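Local coordinates for protein cystathionine gamma-lyase (Saccharomyces cerevisiae, PDB 1N8P) that belongs to the Cys/Met metabolism family of pyridoxal-phosphate-dependent enzymes and binds pyridoxal-5'-phosphate as a tetramer of identical chains, at residues G16-V21 with R57-R62; P28-T33 with Q53-E58; A66-Q71 with S187-F192; Y72-S77 with P222-L227; R256-A261 with D301-G306. All blocks are in the same frame, centred on the assembly; numbering follows the deposited sequence.

Interaction 1 (G16-V21 with R57-R62); sequences GEHVDV and RENLER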
# COMPACT_ATOMS: atom_id res chain seq x y z
N GLY A 16 -0.20 12.86 -18.04
CA GLY A 16 0.44 12.52 -16.78
C GLY A 16 1.30 11.27 -16.86
O GLY A 16 1.76 10.75 -15.84
N GLU A 17 1.52 10.77 -18.07
CA GLU A 17 2.35 9.59 -18.25
C GLU A 17 3.67 9.77 -17.51
O GLU A 17 4.08 10.90 -17.25
CB GLU A 17 2.63 9.35 -19.73
CG GLU A 17 3.20 7.98 -20.01
CD GLU A 17 3.46 7.74 -21.48
OE1 GLU A 17 3.59 6.55 -21.86
OE2 GLU A 17 3.54 8.74 -22.24
N HIS A 18 4.34 8.67 -17.18
CA HIS A 18 5.59 8.75 -16.42
C HIS A 18 6.82 8.31 -17.22
O HIS A 18 6.69 7.86 -18.37
CB HIS A 18 5.49 7.90 -15.15
CG HIS A 18 5.41 6.42 -15.42
ND1 HIS A 18 4.46 5.88 -16.26
CD2 HIS A 18 6.16 5.39 -14.97
CE1 HIS A 18 4.64 4.56 -16.32
NE2 HIS A 18 5.66 4.24 -15.54
N VAL A 19 7.99 8.42 -16.59
CA VAL A 19 9.25 8.03 -17.22
C VAL A 19 9.90 6.81 -16.55
O VAL A 19 10.33 6.86 -15.40
CB VAL A 19 10.28 9.21 -17.24
CG1 VAL A 19 11.60 8.73 -17.86
CG2 VAL A 19 9.72 10.39 -18.04
N ASP A 20 9.98 5.71 -17.30
CA ASP A 20 10.59 4.48 -16.80
C ASP A 20 11.46 3.81 -17.85
O ASP A 20 10.97 3.42 -18.92
CB ASP A 20 9.51 3.48 -16.37
CG ASP A 20 10.11 2.18 -15.85
OD1 ASP A 20 9.34 1.22 -15.64
OD2 ASP A 20 11.34 2.11 -15.64
N VAL A 21 12.75 3.69 -17.54
CA VAL A 21 13.69 3.04 -18.45
C VAL A 21 13.19 1.63 -18.70
O VAL A 21 13.20 1.16 -19.85
CB VAL A 21 15.11 3.00 -17.84
CG1 VAL A 21 15.92 1.85 -18.46
CG2 VAL A 21 15.81 4.33 -18.11
N ARG A 57 3.29 12.62 -7.55
CA ARG A 57 2.56 13.86 -7.37
C ARG A 57 2.55 14.56 -8.71
O ARG A 57 1.49 14.76 -9.32
CB ARG A 57 3.26 14.75 -6.35
CG ARG A 57 2.34 15.79 -5.76
CD ARG A 57 3.02 16.56 -4.65
NE ARG A 57 4.01 17.49 -5.18
CZ ARG A 57 5.24 17.64 -4.69
NH1 ARG A 57 5.64 16.91 -3.65
NH2 ARG A 57 6.06 18.52 -5.23
N GLU A 58 3.75 14.92 -9.18
CA GLU A 58 3.93 15.60 -10.46
C GLU A 58 3.07 15.00 -11.55
O GLU A 58 2.31 15.69 -12.22
CB GLU A 58 5.39 15.54 -10.88
CG GLU A 58 5.71 16.32 -12.12
CD GLU A 58 7.07 15.94 -12.69
OE1 GLU A 58 7.18 14.84 -13.28
OE2 GLU A 58 8.02 16.75 -12.52
N ASN A 59 3.16 13.69 -11.74
CA ASN A 59 2.35 13.09 -12.79
C ASN A 59 0.88 13.30 -12.55
O ASN A 59 0.14 13.49 -13.50
CB ASN A 59 2.64 11.60 -12.91
CG ASN A 59 3.94 11.31 -13.62
OD1 ASN A 59 4.40 12.09 -14.47
ND2 ASN A 59 4.54 10.17 -13.29
N LEU A 60 0.45 13.25 -11.30
CA LEU A 60 -0.96 13.45 -10.98
C LEU A 60 -1.29 14.84 -11.43
O LEU A 60 -2.18 15.05 -12.25
CB LEU A 60 -1.20 13.33 -9.47
CG LEU A 60 -2.44 13.98 -8.84
CD1 LEU A 60 -3.69 13.38 -9.40
CD2 LEU A 60 -2.40 13.83 -7.32
N GLU A 61 -0.55 15.80 -10.88
CA GLU A 61 -0.71 17.20 -11.21
C GLU A 61 -0.83 17.48 -12.71
O GLU A 61 -1.69 18.23 -13.13
CB GLU A 61 0.45 17.98 -10.59
CG GLU A 61 0.43 17.93 -9.05
CD GLU A 61 1.57 18.66 -8.44
OE1 GLU A 61 2.51 18.97 -9.20
OE2 GLU A 61 1.56 18.93 -7.21
N ARG A 62 0.02 16.86 -13.51
CA ARG A 62 -0.03 17.05 -14.96
C ARG A 62 -1.36 16.58 -15.48
O ARG A 62 -2.01 17.24 -16.30
CB ARG A 62 1.06 16.23 -15.65
CG ARG A 62 2.49 16.66 -15.37
CD ARG A 62 3.44 15.75 -16.12
NE ARG A 62 4.80 15.87 -15.62
CZ ARG A 62 5.62 16.87 -15.90
NH1 ARG A 62 5.22 17.86 -16.70
NH2 ARG A 62 6.85 16.88 -15.39
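The side chain of N59 leaves helix 55-67 toward the backbone of G16, E17 and H18 and lies against all three, an instance of one amide serving as a small platform for a passing loop. With chi1 at -76°, N59 CG sits beside the backbone N, anti to the carbonyl carbon, and comes 3.2 Å from G16 O. The two ends of the amide then part company. N59 OD1 turns to the peptide oxygens and stands 3.0 Å from E17 O, two acceptors side by side that make no bond. N59 ND2 lies against H18 CB and CA, 3.1 Å from the former, and is hydrogen-bonded to E27 OE1, a pairing consistent with this way round for the amide. The imidazole of H18 leads away from the helix and is met only obliquely by N59 ND2; its NE2 bonds instead to S24 OG.

One turn further on, R62 CB rests 3.9 Å from G16 CA. G16 itself has a positive phi of 98°, and its backbone angles call for glycine. A salt bridge from R62 to E58 within the helix is less sure, because R62 NH2 is modelled too near its partner. On the loop side, E17 OE1 makes a long, weak ion pair with K36 NZ of the second subunit. The contact is thus a surface one, in which the loop following helix 8-14 crosses the flank of helix 55-67; its reach to a second subunit is consistent with an N-terminal region that takes part in subunit association, as in relatives of this fold type I family.

Interaction 2 (P28-T33 with Q53-E58); sequences PISLST and QNPNRE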
# COMPACT_ATOMS: atom_id res chain seq x y z
N PRO A 28 5.08 3.28 -11.41
CA PRO A 28 5.43 2.67 -10.12
C PRO A 28 5.28 3.67 -8.97
O PRO A 28 5.22 4.87 -9.20
CB PRO A 28 6.89 2.27 -10.33
CG PRO A 28 7.40 3.43 -11.12
CD PRO A 28 6.30 3.57 -12.18
N ILE A 29 5.23 3.18 -7.74
CA ILE A 29 5.08 4.04 -6.58
C ILE A 29 6.42 4.48 -6.02
O ILE A 29 7.14 3.69 -5.42
CB ILE A 29 4.28 3.33 -5.47
CG1 ILE A 29 2.86 3.04 -5.98
CG2 ILE A 29 4.23 4.21 -4.22
CD1 ILE A 29 1.92 2.40 -4.96
N SER A 30 6.74 5.75 -6.20
CA SER A 30 8.00 6.27 -5.72
C SER A 30 7.84 6.96 -4.37
O SER A 30 7.31 8.06 -4.28
CB SER A 30 8.59 7.22 -6.75
OG SER A 30 8.60 6.59 -8.03
N LEU A 31 8.31 6.28 -3.32
CA LEU A 31 8.23 6.80 -1.96
C LEU A 31 9.58 7.33 -1.55
O LEU A 31 9.69 8.03 -0.54
CB LEU A 31 7.84 5.69 -0.97
CG LEU A 31 6.58 4.88 -1.29
CD1 LEU A 31 6.33 3.88 -0.22
CD2 LEU A 31 5.42 5.80 -1.41
N SER A 32 10.61 7.00 -2.32
CA SER A 32 11.95 7.44 -1.96
C SER A 32 11.92 8.88 -1.44
O SER A 32 11.22 9.75 -1.97
CB SER A 32 12.91 7.32 -3.15
OG SER A 32 12.95 8.50 -3.94
N THR A 33 12.65 9.10 -0.36
CA THR A 33 12.76 10.41 0.23
C THR A 33 13.64 11.22 -0.71
O THR A 33 13.25 12.29 -1.21
CB THR A 33 13.48 10.32 1.61
OG1 THR A 33 12.54 9.96 2.63
CG2 THR A 33 14.18 11.67 1.96
N GLN A 53 9.41 17.75 -4.87
CA GLN A 53 8.78 17.09 -6.01
C GLN A 53 9.14 15.61 -6.11
O GLN A 53 10.29 15.24 -5.85
CB GLN A 53 9.18 17.77 -7.33
CG GLN A 53 8.76 17.02 -8.61
CD GLN A 53 7.28 17.10 -8.89
OE1 GLN A 53 6.47 16.56 -8.14
NE2 GLN A 53 6.92 17.77 -9.97
N ASN A 54 8.15 14.80 -6.48
CA ASN A 54 8.32 13.35 -6.68
C ASN A 54 7.42 12.95 -7.84
O ASN A 54 6.35 13.53 -8.03
CB ASN A 54 7.92 12.57 -5.43
CG ASN A 54 6.42 12.32 -5.34
OD1 ASN A 54 5.70 13.06 -4.66
ND2 ASN A 54 5.94 11.28 -6.02
N PRO A 55 7.81 11.95 -8.62
CA PRO A 55 7.03 11.49 -9.78
C PRO A 55 5.51 11.31 -9.65
O PRO A 55 4.73 11.78 -10.50
CB PRO A 55 7.73 10.18 -10.16
CG PRO A 55 8.29 9.71 -8.86
CD PRO A 55 8.85 10.97 -8.27
N ASN A 56 5.10 10.61 -8.60
CA ASN A 56 3.67 10.36 -8.40
C ASN A 56 2.80 11.62 -8.26
O ASN A 56 1.71 11.68 -8.80
CB ASN A 56 3.47 9.44 -7.19
CG ASN A 56 3.97 8.02 -7.46
OD1 ASN A 56 4.55 7.40 -6.58
ND2 ASN A 56 3.73 7.51 -8.67
N ARG A 57 3.29 12.62 -7.55
CA ARG A 57 2.56 13.86 -7.37
C ARG A 57 2.55 14.56 -8.71
O ARG A 57 1.49 14.76 -9.32
CB ARG A 57 3.26 14.75 -6.35
CG ARG A 57 2.34 15.79 -5.76
CD ARG A 57 3.02 16.56 -4.65
NE ARG A 57 4.01 17.49 -5.18
CZ ARG A 57 5.24 17.64 -4.69
NH1 ARG A 57 5.64 16.91 -3.65
NH2 ARG A 57 6.06 18.52 -5.23
N GLU A 58 3.75 14.92 -9.18
CA GLU A 58 3.93 15.60 -10.46
C GLU A 58 3.07 15.00 -11.55
O GLU A 58 2.31 15.69 -12.22
CB GLU A 58 5.39 15.54 -10.88
CG GLU A 58 5.71 16.32 -12.12
CD GLU A 58 7.07 15.94 -12.69
OE1 GLU A 58 7.18 14.84 -13.28
OE2 GLU A 58 8.02 16.75 -12.52
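The extended backbone of 28-30 passes the first turn of helix 55-67 with S30 and N56 nearest, their CA atoms 6.5 Å apart. N56 reaches across and clasps that backbone with both ends of its amide. N56 ND2 donates to P28 O at 3.1 Å, a nearly straight bond (163°) with the acceptor close to the amide plane. S30 N in turn donates to N56 OD1 over 2.8 Å, approaching from somewhat above the plane of that carbonyl. Gripping the oxygen of one residue and the N-H two places later, the amide pairs with the backbone much as a neighbouring strand would. It does so from the opening of a helix: N54 is the N-cap, its carbonyl oxygen receiving E58 N, and P55 begins the first turn. S30 CB points toward that turn, and P55 CG lies beside both S30 CB and OG. The CB of I29 is directed away, yet its CG2 lies 4.0 Å from N56 OD1, the two side chains crossing at about a right angle. Beyond the contact I29 packs on I29 of the second subunit, and it also makes backbone hydrogen bonds to that subunit. T33 OG1 bonds to S209 O of the third subunit.

Interaction 3 (A66-Q71 with S187-F192); sequences ALENAQ and SNPLNF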
# COMPACT_ATOMS: atom_id res chain seq x y z
N ALA A 66 -4.32 18.90 -17.16
CA ALA A 66 -4.75 18.57 -18.51
C ALA A 66 -6.24 18.38 -18.59
O ALA A 66 -6.88 18.85 -19.52
CB ALA A 66 -4.07 17.29 -19.00
N LEU A 67 -6.80 17.67 -17.62
CA LEU A 67 -8.24 17.44 -17.67
C LEU A 67 -8.94 18.77 -17.39
O LEU A 67 -10.05 19.02 -17.86
CB LEU A 67 -8.66 16.37 -16.65
CG LEU A 67 -8.01 14.97 -16.69
CD1 LEU A 67 -8.67 14.12 -15.61
CD2 LEU A 67 -8.18 14.31 -18.05
N GLU A 68 -8.25 19.63 -16.65
CA GLU A 68 -8.82 20.92 -16.32
C GLU A 68 -8.48 21.97 -17.37
O GLU A 68 -8.65 23.17 -17.12
CB GLU A 68 -8.32 21.38 -14.97
CG GLU A 68 -9.26 22.33 -14.29
CD GLU A 68 -10.64 21.72 -14.10
OE1 GLU A 68 -10.79 20.82 -13.25
OE2 GLU A 68 -11.59 22.12 -14.82
N ASN A 69 -8.04 21.53 -18.55
CA ASN A 69 -7.67 22.42 -19.66
C ASN A 69 -6.81 23.51 -19.11
O ASN A 69 -7.06 24.67 -19.39
CB ASN A 69 -8.90 23.05 -20.30
CG ASN A 69 -8.55 23.82 -21.57
OD1 ASN A 69 -7.69 23.39 -22.33
ND2 ASN A 69 -9.23 24.94 -21.80
N ALA A 70 -5.80 23.14 -18.34
CA ALA A 70 -4.94 24.12 -17.72
C ALA A 70 -3.45 23.86 -17.88
O ALA A 70 -3.00 22.74 -18.10
CB ALA A 70 -5.28 24.23 -16.24
N GLN A 71 -2.68 24.92 -17.75
CA GLN A 71 -1.25 24.81 -17.89
C GLN A 71 -0.59 24.21 -16.64
O GLN A 71 0.36 23.44 -16.75
CB GLN A 71 -0.66 26.19 -18.19
CG GLN A 71 -0.90 26.67 -19.62
CD GLN A 71 -0.11 25.88 -20.62
OE1 GLN A 71 1.13 25.86 -20.57
NE2 GLN A 71 -0.80 25.21 -21.54
N SER A 187 -17.21 20.22 -16.25
CA SER A 187 -16.93 21.62 -16.46
C SER A 187 -15.48 22.03 -16.27
O SER A 187 -14.71 21.39 -15.56
CB SER A 187 -17.80 22.44 -15.52
OG SER A 187 -17.57 23.82 -15.70
N ASN A 188 -15.12 23.13 -16.92
CA ASN A 188 -13.77 23.68 -16.87
C ASN A 188 -13.80 25.18 -16.61
O ASN A 188 -13.62 25.98 -17.55
CB ASN A 188 -13.03 23.40 -18.18
CG ASN A 188 -12.67 21.96 -18.35
OD1 ASN A 188 -12.40 21.51 -19.46
ND2 ASN A 188 -12.65 21.22 -17.26
N PRO A 189 -14.02 25.58 -15.34
CA PRO A 189 -14.11 26.98 -14.91
C PRO A 189 -13.06 27.94 -15.48
O PRO A 189 -13.36 29.12 -15.61
CB PRO A 189 -14.07 26.87 -13.38
CG PRO A 189 -14.76 25.59 -13.14
CD PRO A 189 -14.17 24.68 -14.18
N LEU A 190 -11.86 27.48 -15.80
CA LEU A 190 -10.87 28.41 -16.36
C LEU A 190 -11.41 29.01 -17.66
O LEU A 190 -11.30 30.22 -17.88
CB LEU A 190 -9.52 27.74 -16.63
CG LEU A 190 -8.87 27.15 -15.40
CD1 LEU A 190 -7.41 26.78 -15.68
CD2 LEU A 190 -9.00 28.16 -14.26
N ASN A 191 -12.01 28.18 -18.51
CA ASN A 191 -12.58 28.62 -19.77
C ASN A 191 -13.70 29.60 -19.52
O ASN A 191 -14.51 29.84 -20.40
CB ASN A 191 -13.15 27.45 -20.55
CG ASN A 191 -12.13 26.41 -20.82
OD1 ASN A 191 -10.94 26.60 -20.55
ND2 ASN A 191 -12.57 25.27 -21.37
N PHE A 192 -13.76 30.15 -18.33
CA PHE A 192 -14.83 31.10 -18.02
C PHE A 192 -14.33 32.23 -17.15
O PHE A 192 -15.09 32.77 -16.34
CB PHE A 192 -16.00 30.39 -17.34
CG PHE A 192 -16.61 29.28 -18.16
CD1 PHE A 192 -16.09 27.98 -18.09
CD2 PHE A 192 -17.68 29.54 -19.02
CE1 PHE A 192 -16.62 26.97 -18.85
CE2 PHE A 192 -18.23 28.52 -19.80
CZ PHE A 192 -17.71 27.24 -19.73
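N69 ND2 donates to N191 OD1 over 2.7 Å, joining two exposed asparagines across the contact. The bond lies close to the amide plane of N69, while the two amides stand 81° apart, the side chains crossing at about a right angle. Deeper in, N188 ND2 is surrounded by oxygens rather than served by one good partner. It makes weak bonds to E68 OE2 at 2.8 Å and to L67 O at 3.5 Å, and a third weak one to S187 O within its own loop. E68 and N188 slide past each other in opposite directions, carboxylate nearly perpendicular to amide. The other carboxylate oxygen, E68 OE1, has its stronger partner in H199 NE2, and a weak one in N179 ND2, so E68 ties the helix end to the interior.

The end of helix 55-67, which leads into E68 and N69, is a Schellman motif. N69, with positive phi, is its C-prime residue, and N69 N bonds to A66 O at 3.1 Å. Next in the chain, A70 CB meets L190 CD1, which also lies 4.1 Å from E68 O. Around the contact, L67 packs on F8, K11 and A12 of helix 8-14, and E68 rests on P184 of helix 183-186 and on V197 of strand 196-200. P189 and L190 bring the loop 187-192 against the same V197.

Interaction 4 (Y72-S77 with P222-L227); sequences YGLAFS and PLYERL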
# COMPACT_ATOMS: atom_id res chain seq x y z
N TYR A 72 -1.12 24.56 -15.47
CA TYR A 72 -0.54 24.09 -14.22
C TYR A 72 -1.45 23.35 -13.22
O TYR A 72 -2.65 23.56 -13.17
CB TYR A 72 0.13 25.29 -13.52
CG TYR A 72 1.04 26.07 -14.45
CD1 TYR A 72 0.54 27.14 -15.21
CD2 TYR A 72 2.39 25.73 -14.60
CE1 TYR A 72 1.37 27.84 -16.10
CE2 TYR A 72 3.23 26.42 -15.48
CZ TYR A 72 2.71 27.48 -16.23
OH TYR A 72 3.53 28.15 -17.10
N GLY A 73 -0.82 22.49 -12.41
CA GLY A 73 -1.51 21.73 -11.38
C GLY A 73 -0.66 21.61 -10.13
O GLY A 73 0.57 21.68 -10.19
N LEU A 74 -1.30 21.42 -8.98
CA LEU A 74 -0.59 21.28 -7.69
C LEU A 74 -1.45 20.50 -6.69
O LEU A 74 -2.57 20.89 -6.40
CB LEU A 74 -0.26 22.66 -7.09
CG LEU A 74 0.74 23.59 -7.78
CD1 LEU A 74 0.78 24.87 -7.00
CD2 LEU A 74 2.13 22.96 -7.84
N ALA A 75 -0.93 19.40 -6.16
CA ALA A 75 -1.73 18.64 -5.22
C ALA A 75 -1.30 19.01 -3.83
O ALA A 75 -0.22 19.53 -3.64
CB ALA A 75 -1.55 17.18 -5.45
N PHE A 76 -2.19 18.78 -2.88
CA PHE A 76 -1.93 19.06 -1.46
C PHE A 76 -2.63 18.00 -0.59
O PHE A 76 -3.41 17.18 -1.08
CB PHE A 76 -2.44 20.45 -1.08
CG PHE A 76 -1.79 21.58 -1.86
CD1 PHE A 76 -2.36 22.04 -3.04
CD2 PHE A 76 -0.62 22.19 -1.39
CE1 PHE A 76 -1.78 23.09 -3.76
CE2 PHE A 76 -0.03 23.25 -2.10
CZ PHE A 76 -0.61 23.70 -3.29
N SER A 77 -2.33 18.01 0.71
CA SER A 77 -2.91 17.06 1.66
C SER A 77 -4.43 16.96 1.56
O SER A 77 -4.99 15.89 1.56
CB SER A 77 -2.56 17.48 3.07
OG SER A 77 -1.18 17.78 3.18
N PRO A 222 2.77 33.06 -12.89
CA PRO A 222 3.32 33.69 -11.68
C PRO A 222 2.62 33.26 -10.41
O PRO A 222 3.26 33.11 -9.38
CB PRO A 222 3.14 35.17 -11.95
CG PRO A 222 3.30 35.26 -13.40
CD PRO A 222 2.49 34.08 -13.91
N LEU A 223 1.31 33.10 -10.51
CA LEU A 223 0.44 32.69 -9.40
C LEU A 223 0.73 31.24 -9.07
O LEU A 223 0.63 30.79 -7.92
CB LEU A 223 -1.03 32.85 -9.82
CG LEU A 223 -2.13 32.55 -8.79
CD1 LEU A 223 -1.75 33.24 -7.49
CD2 LEU A 223 -3.50 33.03 -9.29
N TYR A 224 1.11 30.49 -10.10
CA TYR A 224 1.42 29.09 -9.93
C TYR A 224 2.72 28.89 -9.18
O TYR A 224 2.82 27.99 -8.35
CB TYR A 224 1.50 28.41 -11.28
CG TYR A 224 2.30 27.14 -11.26
CD1 TYR A 224 1.86 26.02 -10.58
CD2 TYR A 224 3.52 27.06 -11.92
CE1 TYR A 224 2.61 24.85 -10.56
CE2 TYR A 224 4.28 25.90 -11.91
CZ TYR A 224 3.82 24.80 -11.22
OH TYR A 224 4.60 23.66 -11.21
N GLU A 225 3.72 29.73 -9.46
CA GLU A 225 5.05 29.65 -8.82
C GLU A 225 5.12 30.14 -7.37
O GLU A 225 5.94 29.68 -6.59
CB GLU A 225 6.07 30.41 -9.67
CG GLU A 225 6.40 29.72 -10.98
CD GLU A 225 7.31 30.57 -11.84
OE1 GLU A 225 8.14 31.30 -11.27
OE2 GLU A 225 7.19 30.51 -13.08
N ARG A 226 4.27 31.09 -7.03
CA ARG A 226 4.20 31.58 -5.66
C ARG A 226 3.58 30.42 -4.88
O ARG A 226 4.18 29.89 -3.93
CB ARG A 226 3.27 32.80 -5.58
CG ARG A 226 3.92 34.12 -5.95
CD ARG A 226 2.90 35.13 -6.47
NE ARG A 226 1.69 35.25 -5.66
CZ ARG A 226 0.56 35.78 -6.11
NH1 ARG A 226 0.51 36.25 -7.36
NH2 ARG A 226 -0.52 35.84 -5.34
N LEU A 227 2.38 30.01 -5.32
CA LEU A 227 1.62 28.91 -4.71
C LEU A 227 2.45 27.62 -4.55
O LEU A 227 2.31 26.92 -3.55
CB LEU A 227 0.37 28.65 -5.56
CG LEU A 227 -1.04 28.82 -4.94
CD1 LEU A 227 -1.08 29.92 -3.91
CD2 LEU A 227 -2.02 29.12 -6.06
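Y72 and L74 pack on Y224 and L227 where a helix covers the edge of the large mixed sheet, an alpha/beta layer of the fold type I domain that binds pyridoxal-5'-phosphate. Strand 72-76 is the outermost strand of this sheet within the chain. It is hydrogen-bonded through Y72, L74 and F76 to antiparallel strand 214-218, from whose end helix 221-234 doubles back. Segment 222-227 therefore runs nearly parallel to 72-76, at 20° and with the axes of these short segments 9.4 Å apart, leaving one layer of side chains between them.

Y224 dominates that layer. Its CG is anti to the backbone N (chi1 158°), and its ring lies between strand and helix. The rings of Y72 and Y224 form an offset stack, centroids 4.3 Å apart and planes inclined by 23°, although the side chains themselves cross at about a right angle. The two CD2 atoms are modelled too close, leaving the exact overlap doubtful. Each tyrosine also uses its CB: Y72 CB makes a CH-pi contact 3.8 Å from the centroid of the Y224 ring, and Y224 CB lies over a face of the Y72 ring. Further along the strand, L74 meets the CD1-CE1 side of the same ring obliquely, with L74 CG 3.6 Å from Y224 CE1. L74 CD1 also approaches L227 CB at 4.1 Å.

Bound pyridoxal-5'-phosphate lies about 9 Å from the side chain of F76. F76 packs on A81, T82 and T85 of helix 79-88 and on Q231; with 222-227, its CZ presents the ring edge to L227 O at 4.4 Å.

Interaction 5 (R256-A261 with D301-G306); sequences RVRQAA and DALGGG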
# COMPACT_ATOMS: atom_id res chain seq x y z
N ARG A 256 -17.29 7.16 -14.79
CA ARG A 256 -18.06 7.28 -13.55
C ARG A 256 -18.98 8.50 -13.55
O ARG A 256 -20.17 8.36 -13.38
CB ARG A 256 -17.14 7.37 -12.33
CG ARG A 256 -16.40 6.11 -12.04
CD ARG A 256 -15.64 6.22 -10.74
NE ARG A 256 -14.29 6.75 -10.88
CZ ARG A 256 -13.97 8.03 -10.73
NH1 ARG A 256 -14.91 8.90 -10.44
NH2 ARG A 256 -12.71 8.43 -10.80
N VAL A 257 -18.42 9.68 -13.74
CA VAL A 257 -19.20 10.92 -13.76
C VAL A 257 -20.31 10.97 -14.81
O VAL A 257 -21.33 11.62 -14.62
CB VAL A 257 -18.28 12.09 -13.98
CG1 VAL A 257 -19.08 13.32 -14.23
CG2 VAL A 257 -17.38 12.26 -12.77
N ARG A 258 -20.09 10.28 -15.91
CA ARG A 258 -21.07 10.23 -17.00
C ARG A 258 -22.29 9.44 -16.54
O ARG A 258 -23.42 9.80 -16.86
CB ARG A 258 -20.45 9.56 -18.24
CG ARG A 258 -21.25 9.66 -19.54
CD ARG A 258 -21.16 11.05 -20.10
NE ARG A 258 -22.07 11.26 -21.23
CZ ARG A 258 -22.37 12.46 -21.72
NH1 ARG A 258 -21.83 13.55 -21.19
NH2 ARG A 258 -23.21 12.56 -22.74
N GLN A 259 -22.05 8.37 -15.81
CA GLN A 259 -23.09 7.49 -15.32
C GLN A 259 -23.83 8.09 -14.11
O GLN A 259 -25.06 8.10 -14.05
CB GLN A 259 -22.46 6.17 -14.93
CG GLN A 259 -23.43 5.14 -14.42
CD GLN A 259 -24.31 4.67 -15.49
OE1 GLN A 259 -23.85 4.39 -16.59
NE2 GLN A 259 -25.59 4.56 -15.21
N ALA A 260 -23.08 8.59 -13.16
CA ALA A 260 -23.66 9.17 -11.97
C ALA A 260 -24.59 10.31 -12.36
O ALA A 260 -25.61 10.54 -11.71
CB ALA A 260 -22.54 9.67 -11.03
N ALA A 261 -24.26 11.00 -13.43
CA ALA A 261 -25.06 12.12 -13.90
C ALA A 261 -26.38 11.66 -14.57
O ALA A 261 -27.46 12.14 -14.21
CB ALA A 261 -24.22 13.01 -14.85
N ASP A 301 -22.51 18.89 -22.05
CA ASP A 301 -23.75 18.25 -22.46
C ASP A 301 -24.94 18.59 -21.58
O ASP A 301 -26.01 18.01 -21.71
CB ASP A 301 -23.55 16.76 -22.51
CG ASP A 301 -22.57 16.36 -23.58
OD1 ASP A 301 -22.81 16.75 -24.74
OD2 ASP A 301 -21.57 15.68 -23.28
N ALA A 302 -24.73 19.56 -20.70
CA ALA A 302 -25.75 20.02 -19.76
C ALA A 302 -26.01 18.98 -18.65
O ALA A 302 -27.13 18.87 -18.14
CB ALA A 302 -27.03 20.35 -20.50
N LEU A 303 -24.96 18.23 -18.29
CA LEU A 303 -25.05 17.21 -17.25
C LEU A 303 -25.23 17.93 -15.92
O LEU A 303 -24.51 18.87 -15.62
CB LEU A 303 -23.79 16.34 -17.25
CG LEU A 303 -23.56 15.46 -18.49
CD1 LEU A 303 -22.16 14.86 -18.50
CD2 LEU A 303 -24.59 14.39 -18.51
N GLY A 304 -26.21 17.49 -15.12
CA GLY A 304 -26.48 18.13 -13.85
C GLY A 304 -25.56 17.74 -12.72
O GLY A 304 -25.46 18.43 -11.71
N GLY A 305 -24.89 16.62 -12.88
CA GLY A 305 -23.96 16.18 -11.84
C GLY A 305 -24.48 14.92 -11.18
O GLY A 305 -25.31 14.23 -11.76
N GLY A 306 -24.00 14.64 -9.98
CA GLY A 306 -24.43 13.47 -9.25
C GLY A 306 -25.12 13.81 -7.94
O GLY A 306 -25.58 12.93 -7.24
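D301 opens the contact by meeting R258 in a salt bridge, the first of several quite different interactions made by one short loop on the side of helix 253-271. R258 NH1 donates to D301 OD2 at 3.0 Å, reaching it on the anti side and from out of the carboxylate plane. Guanidinium and carboxylate are turned 76° apart, so the pair meets through one oxygen and not as a flat two-pronged bridge; R258 NH2 stays 3.6 Å from D301 OD2. R258 leaves the helix directed away from the loop; chi2 of 74° turns CD aside, and the rest of the chain carries the guanidinium to D301.

L303 follows, packing beside R258. Its CD2 lies over one face of the guanidinium and is also 3.9 Å from A261 CB, while Y185 touches both L303 and R258 from helix 183-186. At G305 the loop contributes backbone alone: G305 O receives a CA-H...O contact from A261 CA at 3.0 Å, with 158° at the hydrogen. The same oxygen is hydrogen-bonded to Y283 OH, and the backbone angles of G305 call for glycine. G306 then passes A260 O, its CA 4.0 Å away, and enters the small sheet through backbone bonds to V372. The contact thus grades from charge at the exposed D301 to backbone in the interior, where a tyrosine hydroxyl satisfies the buried carbonyl.

Three of the five contacts draw on helix 55-67, each at a different level. Interaction 2 holds its first turn, interaction 1 its middle and interaction 3 its end; the first two share R57 and E58, touch through H18 and P28, and both reach the second subunit. Interaction 1 is a surface contact, the others partly buried. Interaction 4 takes up strand 72-76, next in the chain, and E61 of interaction 1 probably bonds to its A75 N. Chemistry follows place: asparagine amides serve the loops of interactions 1 to 3, aromatic and aliphatic packing the sheet layer of interaction 4. Interaction 5, across the chain's centre from interaction 4, alone adds a salt bridge between its segments.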